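Local coordinates for cytochrome oxidase subunit II (Rhodothermus marinus, PDB 1W2L), which carries a heme c in this cytochrome c domain of a caa3 oxygen oxidoreductase, and probably passes electrons from cytochrome c toward the oxidase's copper and heme centres, at residues 42-45 with 49-52; 54-59 with 67-72. All coordinates share one frame; numbering follows the deposited sequence.

Contact 1 (42-45 with 49-52) closes before contact 2 (54-59 with 67-72) opens, and their centres lie about 7 Å apart on the same side of the cytochrome c domain. Contact 1 is a small two-stranded antiparallel hairpin; contact 2 sets helix 54-62, which follows strand 49-51, against the loop leading on toward helix 85-96. The two are sewn together by probable hydrogen bonds from Thr43 O to Gln70 N and from Glu45 N to Val68 O, and by packing of Phe44 against Tyr56. Both reach heme c: Arg42 and Tyr56 hold one propionate, Val69 the other, so together they bind both propionates of the heme.

Contact 1: residues 42-45 with 49-52; sequences RTFE and TAVA. With HEC (heme c), chain B.
Arg42 pairs through its backbone with Ala50 in an antiparallel hydrogen-bonded pair of the beta hairpin: Arg42 N gives a nearly straight bond to Ala50 O (2.8 Å, 172° at the hydrogen), and Ala50 N returns one to Arg42 O at 2.9 Å. That same Arg42 carbonyl also receives a CA-H...O contact from Thr49 CA, at 3.0 Å. The arginine side chain leaves the sheet on the face it shares with Ala50 and bends at chi2 and chi3 (-50° and -63°), which carries CD past the methyl of Ala52 and turns the guanidinium to a heme propionate. There NE binds HEC O2A at 2.9 Å, the oxygen lying in the guanidinium plane, while NH1 comes to 2.9 Å from HEC O1A, so both carboxylate oxygens meet the edge of one group. Next, Thr43 faces Thr49 in a non-hydrogen-bonded pair; their side chains run side by side on the other face of the sheet, with Thr43 OG1 3.7 Å from Thr49 CG2. Phe44 leaves the strand, yet the end of its ring swings back, and CE2 meets Ala50 CB, a methyl near the ring plane, at 3.7 Å. Arg42 O stands over one face of that ring, displaced toward its rim. Beyond the hairpin, Thr43 and Glu45 bond through their backbones to Gln70 and Val68 of the 67-72 loop, Phe44 packs on Tyr56 of helix 54-62, and strand 49-51 is followed after two residues by that helix.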
# COMPACT_ATOMS: atom_id res chain seq x y z
N ARG A 42 8.93 -6.68 -5.70
CA ARG A 42 8.61 -7.25 -4.41
C ARG A 42 8.90 -8.75 -4.38
O ARG A 42 8.60 -9.45 -5.34
CB ARG A 42 7.14 -7.01 -4.04
CG ARG A 42 6.58 -5.66 -4.35
CD ARG A 42 7.39 -4.49 -3.88
NE ARG A 42 7.55 -4.40 -2.45
CZ ARG A 42 8.62 -4.33 -1.72
NH1 ARG A 42 8.49 -4.22 -0.39
NH2 ARG A 42 9.85 -4.36 -2.25
N THR A 43 9.40 -9.21 -3.25
CA THR A 43 9.57 -10.64 -3.00
C THR A 43 8.62 -11.06 -1.90
O THR A 43 8.60 -10.39 -0.85
CB THR A 43 11.02 -10.98 -2.60
OG1 THR A 43 11.82 -10.56 -3.70
CG2 THR A 43 11.18 -12.48 -2.40
N PHE A 44 7.89 -12.13 -2.09
CA PHE A 44 6.91 -12.59 -1.10
C PHE A 44 7.42 -13.71 -0.24
O PHE A 44 8.48 -14.29 -0.47
CB PHE A 44 5.63 -13.00 -1.86
CG PHE A 44 5.14 -11.86 -2.72
CD1 PHE A 44 4.74 -10.69 -2.15
CD2 PHE A 44 5.11 -11.98 -4.09
CE1 PHE A 44 4.33 -9.64 -2.92
CE2 PHE A 44 4.69 -10.94 -4.90
CZ PHE A 44 4.30 -9.76 -4.29
N GLU A 45 6.63 -14.07 0.78
CA GLU A 45 7.07 -15.03 1.77
C GLU A 45 7.38 -16.38 1.09
O GLU A 45 8.19 -17.09 1.67
CB GLU A 45 6.10 -15.24 2.90
CG GLU A 45 5.10 -14.24 3.35
CD GLU A 45 4.04 -14.86 4.26
OE1 GLU A 45 4.20 -14.71 5.49
OE2 GLU A 45 3.11 -15.51 3.70
N THR A 49 8.13 -13.36 -6.82
CA THR A 49 8.34 -11.94 -6.95
C THR A 49 7.31 -11.37 -7.91
O THR A 49 6.75 -12.09 -8.75
CB THR A 49 9.74 -11.64 -7.50
OG1 THR A 49 9.79 -12.16 -8.81
CG2 THR A 49 10.83 -12.40 -6.75
N ALA A 50 7.14 -10.08 -7.81
CA ALA A 50 6.27 -9.37 -8.72
C ALA A 50 6.64 -7.90 -8.69
O ALA A 50 7.12 -7.40 -7.68
CB ALA A 50 4.80 -9.47 -8.33
N VAL A 51 6.29 -7.21 -9.75
CA VAL A 51 6.44 -5.76 -9.72
C VAL A 51 5.24 -5.11 -9.10
O VAL A 51 4.10 -5.56 -9.20
CB VAL A 51 6.70 -5.25 -11.14
CG1 VAL A 51 5.52 -5.06 -12.04
CG2 VAL A 51 7.59 -4.01 -11.07
N ALA A 52 5.51 -4.04 -8.35
CA ALA A 52 4.47 -3.26 -7.71
C ALA A 52 3.83 -2.28 -8.70
O ALA A 52 4.11 -1.09 -8.72
CB ALA A 52 4.99 -2.54 -6.46
FE HEC B . -0.35 -2.00 4.58
CHA HEC B . 1.74 -4.14 2.93
CHB HEC B . -1.13 -0.50 1.62
CHC HEC B . -2.49 0.06 6.22
CHD HEC B . 0.73 -3.27 7.57
NA HEC B . 0.19 -2.29 2.65
C1A HEC B . 1.05 -3.26 2.17
C2A HEC B . 1.26 -2.99 0.77
C3A HEC B . 0.42 -2.02 0.40
C4A HEC B . -0.27 -1.54 1.59
CMA HEC B . 0.28 -1.35 -0.97
CAA HEC B . 2.34 -3.70 -0.06
CBA HEC B . 3.63 -2.95 0.24
CGA HEC B . 4.94 -3.47 -0.45
O1A HEC B . 5.94 -2.99 0.02
O2A HEC B . 4.83 -4.35 -1.35
NB HEC B . -1.57 -0.50 4.02
C1B HEC B . -1.70 -0.03 2.79
C2B HEC B . -2.65 1.10 2.77
C3B HEC B . -3.08 1.20 4.06
C4B HEC B . -2.39 0.24 4.86
CMB HEC B . -2.99 1.92 1.59
CAB HEC B . -4.10 2.16 4.64
CBB HEC B . -5.44 2.04 3.86
NC HEC B . -0.84 -1.69 6.48
C1C HEC B . -1.76 -0.76 6.95
C2C HEC B . -1.76 -0.84 8.43
C3C HEC B . -0.87 -1.77 8.79
C4C HEC B . -0.30 -2.33 7.60
CMC HEC B . -2.64 0.06 9.30
CAC HEC B . -0.36 -2.11 10.20
CBC HEC B . -1.36 -2.59 11.22
ND HEC B . 0.94 -3.46 5.12
C1D HEC B . 1.27 -3.79 6.40
C2D HEC B . 2.31 -4.80 6.41
C3D HEC B . 2.55 -5.04 5.12
C4D HEC B . 1.72 -4.23 4.30
CMD HEC B . 2.92 -5.37 7.62
CAD HEC B . 3.60 -6.06 4.54
CBD HEC B . 3.06 -7.49 4.53
CGD HEC B . 2.12 -7.69 3.39
O1D HEC B . 0.89 -7.88 3.59
O2D HEC B . 2.59 -7.63 2.21

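Contact 2: residues 54-59 with 67-72; sequences ENYLRE and KVVQGY. With HEC (heme c), chain B; ACT (acetate ion), chain D.
Tyr56 and Val69 bring helix 54-62 and the loop before helix 85-96 together at the propionates of heme c, within the cytochrome c fold. The tyrosine CG stands anti to the backbone N (chi1 168°), which carries the ring across to the 67-72 loop until OH touches Val69 CG2 at 3.5 Å. Its hydroxyl donates a short hydrogen bond, 2.6 Å from Tyr56 OH to HEC O2A, and this oxygen lies at the ring's edge, in its plane. The same hydroxyl accepts from a water, which also lies within bonding distance of Lys67 O and HEC O2D, so Tyr56 OH and the water together link one propionate to the other. Val69 serves the second propionate with its backbone: N points almost straight at HEC O2D (2.9 Å, 171°). With Val69 CG2 anti to the carbonyl carbon, this branch comes within 3.3 Å of HEC O2A and 3.4 Å of HEC O2D, so that one methyl touches an oxygen of each propionate. Replacing Tyr56 by a phenylalanine would probably cost HEC O2A its short hydroxyl bond, leaving it to Arg42 NE, and would take one acceptor from the water. Val68 lays CG1 against the second propionate, and from the helix Leu57 places CD2 against the heme methyl CMA. Farther out, an extended Glu59 crosses the extended Lys67 at about a right angle; the carboxylate meets the lysine's methylenes, and Glu59 OE1 stays 4.8 Å from Lys67 NZ, too far for a salt bridge, though the opposite charges probably attract. A type II beta turn from Val69 to Tyr72 then brings the loop back to the heme, where Tyr72 CB packs on HEC CAD at 3.7 Å.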
# COMPACT_ATOMS: atom_id res chain seq x y z
N GLU A 54 -0.10 -1.10 -10.57
CA GLU A 54 -1.38 -0.66 -10.03
C GLU A 54 -2.19 -1.82 -9.49
O GLU A 54 -2.79 -1.74 -8.41
CB GLU A 54 -2.18 0.05 -11.10
CG GLU A 54 -3.23 1.01 -10.71
CD GLU A 54 -3.17 2.43 -11.26
OE1 GLU A 54 -2.10 2.98 -11.67
OE2 GLU A 54 -4.18 3.13 -11.28
N ASN A 55 -2.23 -2.94 -10.26
CA ASN A 55 -2.96 -4.11 -9.81
C ASN A 55 -2.41 -4.67 -8.51
O ASN A 55 -3.17 -5.13 -7.63
CB ASN A 55 -3.00 -5.19 -10.87
CG ASN A 55 -4.03 -4.90 -11.93
OD1 ASN A 55 -4.94 -4.15 -11.69
ND2 ASN A 55 -3.87 -5.46 -13.07
N TYR A 56 -1.10 -4.69 -8.35
CA TYR A 56 -0.54 -5.17 -7.10
C TYR A 56 -0.93 -4.29 -5.93
O TYR A 56 -1.23 -4.78 -4.85
CB TYR A 56 1.00 -5.28 -7.21
CG TYR A 56 1.63 -5.49 -5.86
CD1 TYR A 56 1.55 -6.74 -5.27
CD2 TYR A 56 2.24 -4.49 -5.15
CE1 TYR A 56 2.09 -6.97 -4.02
CE2 TYR A 56 2.78 -4.71 -3.90
CZ TYR A 56 2.71 -5.96 -3.33
OH TYR A 56 3.23 -6.22 -2.10
N LEU A 57 -0.90 -2.98 -6.12
CA LEU A 57 -1.29 -2.08 -5.05
C LEU A 57 -2.76 -2.30 -4.69
O LEU A 57 -3.13 -2.34 -3.53
CB LEU A 57 -1.00 -0.64 -5.42
CG LEU A 57 0.47 -0.30 -5.66
CD1 LEU A 57 0.62 1.17 -6.08
CD2 LEU A 57 1.29 -0.59 -4.43
N ARG A 58 -3.61 -2.43 -5.70
CA ARG A 58 -5.04 -2.65 -5.51
C ARG A 58 -5.26 -3.94 -4.74
O ARG A 58 -6.06 -3.97 -3.78
CB ARG A 58 -5.81 -2.59 -6.86
CG ARG A 58 -7.29 -2.82 -6.85
CD ARG A 58 -7.78 -2.88 -8.33
NE ARG A 58 -9.21 -3.21 -8.17
CZ ARG A 58 -10.19 -2.41 -7.89
NH1 ARG A 58 -9.89 -1.11 -7.75
NH2 ARG A 58 -11.44 -2.88 -7.77
N GLU A 59 -4.61 -5.00 -5.15
CA GLU A 59 -4.74 -6.33 -4.54
C GLU A 59 -4.26 -6.27 -3.08
O GLU A 59 -4.82 -6.87 -2.17
CB GLU A 59 -3.97 -7.42 -5.24
CG GLU A 59 -3.91 -8.81 -4.66
CD GLU A 59 -2.81 -9.79 -4.97
OE1 GLU A 59 -1.57 -9.50 -5.01
OE2 GLU A 59 -3.16 -10.99 -5.17
N LYS A 67 -1.07 -11.89 -0.66
CA LYS A 67 0.35 -12.10 -0.97
C LYS A 67 1.11 -11.24 0.05
O LYS A 67 0.75 -10.04 0.17
CB LYS A 67 0.84 -11.70 -2.34
CG LYS A 67 0.53 -12.64 -3.49
CD LYS A 67 1.14 -12.16 -4.81
CE LYS A 67 0.41 -12.69 -6.04
NZ LYS A 67 1.21 -12.66 -7.30
N VAL A 68 2.04 -11.77 0.76
CA VAL A 68 2.71 -11.06 1.86
C VAL A 68 4.18 -10.85 1.57
O VAL A 68 4.90 -11.82 1.33
CB VAL A 68 2.54 -11.84 3.17
CG1 VAL A 68 3.18 -11.14 4.37
CG2 VAL A 68 1.07 -12.13 3.44
N VAL A 69 4.65 -9.60 1.67
CA VAL A 69 6.07 -9.29 1.45
C VAL A 69 6.93 -10.05 2.44
O VAL A 69 6.66 -10.10 3.65
CB VAL A 69 6.28 -7.76 1.54
CG1 VAL A 69 7.73 -7.39 1.39
CG2 VAL A 69 5.42 -7.03 0.52
N GLN A 70 8.01 -10.66 1.93
CA GLN A 70 8.89 -11.43 2.84
C GLN A 70 9.43 -10.53 3.94
O GLN A 70 9.83 -9.38 3.77
CB GLN A 70 9.95 -12.07 1.97
CG GLN A 70 11.26 -11.41 1.94
CD GLN A 70 12.36 -12.09 1.17
OE1 GLN A 70 12.37 -13.31 1.01
NE2 GLN A 70 13.25 -11.26 0.69
N GLY A 71 9.53 -11.13 5.11
CA GLY A 71 10.14 -10.52 6.27
C GLY A 71 9.27 -9.49 6.96
O GLY A 71 9.79 -8.74 7.79
N TYR A 72 7.99 -9.52 6.70
CA TYR A 72 6.99 -8.71 7.40
C TYR A 72 5.93 -9.58 8.01
O TYR A 72 5.56 -10.63 7.47
CB TYR A 72 6.35 -7.70 6.43
CG TYR A 72 7.26 -6.56 6.09
CD1 TYR A 72 7.33 -5.48 6.95
CD2 TYR A 72 8.05 -6.56 4.94
CE1 TYR A 72 8.16 -4.44 6.65
CE2 TYR A 72 8.90 -5.50 4.66
CZ TYR A 72 8.94 -4.42 5.54
OH TYR A 72 9.74 -3.33 5.36
FE HEC B . -0.35 -2.00 4.58
CHA HEC B . 1.74 -4.14 2.93
CHB HEC B . -1.13 -0.50 1.62
CHC HEC B . -2.49 0.06 6.22
CHD HEC B . 0.73 -3.27 7.57
NA HEC B . 0.19 -2.29 2.65
C1A HEC B . 1.05 -3.26 2.17
C2A HEC B . 1.26 -2.99 0.77
C3A HEC B . 0.42 -2.02 0.40
C4A HEC B . -0.27 -1.54 1.59
CMA HEC B . 0.28 -1.35 -0.97
CAA HEC B . 2.34 -3.70 -0.06
CBA HEC B . 3.63 -2.95 0.24
CGA HEC B . 4.94 -3.47 -0.45
O1A HEC B . 5.94 -2.99 0.02
O2A HEC B . 4.83 -4.35 -1.35
NB HEC B . -1.57 -0.50 4.02
C1B HEC B . -1.70 -0.03 2.79
C2B HEC B . -2.65 1.10 2.77
C3B HEC B . -3.08 1.20 4.06
C4B HEC B . -2.39 0.24 4.86
CMB HEC B . -2.99 1.92 1.59
CAB HEC B . -4.10 2.16 4.64
CBB HEC B . -5.44 2.04 3.86
NC HEC B . -0.84 -1.69 6.48
C1C HEC B . -1.76 -0.76 6.95
C2C HEC B . -1.76 -0.84 8.43
C3C HEC B . -0.87 -1.77 8.79
C4C HEC B . -0.30 -2.33 7.60
CMC HEC B . -2.64 0.06 9.30
CAC HEC B . -0.36 -2.11 10.20
CBC HEC B . -1.36 -2.59 11.22
ND HEC B . 0.94 -3.46 5.12
C1D HEC B . 1.27 -3.79 6.40
C2D HEC B . 2.31 -4.80 6.41
C3D HEC B . 2.55 -5.04 5.12
C4D HEC B . 1.72 -4.23 4.30
CMD HEC B . 2.92 -5.37 7.62
CAD HEC B . 3.60 -6.06 4.54
CBD HEC B . 3.06 -7.49 4.53
CGD HEC B . 2.12 -7.69 3.39
O1D HEC B . 0.89 -7.88 3.59
O2D HEC B . 2.59 -7.63 2.21
C ACT D . 0.83 -0.36 -14.00
O ACT D . 0.89 0.23 -12.89
OXT ACT D . 0.27 -1.38 -14.35
CH3 ACT D . 1.62 0.36 -15.13
O HOH W 1 1.18 -7.27 -0.14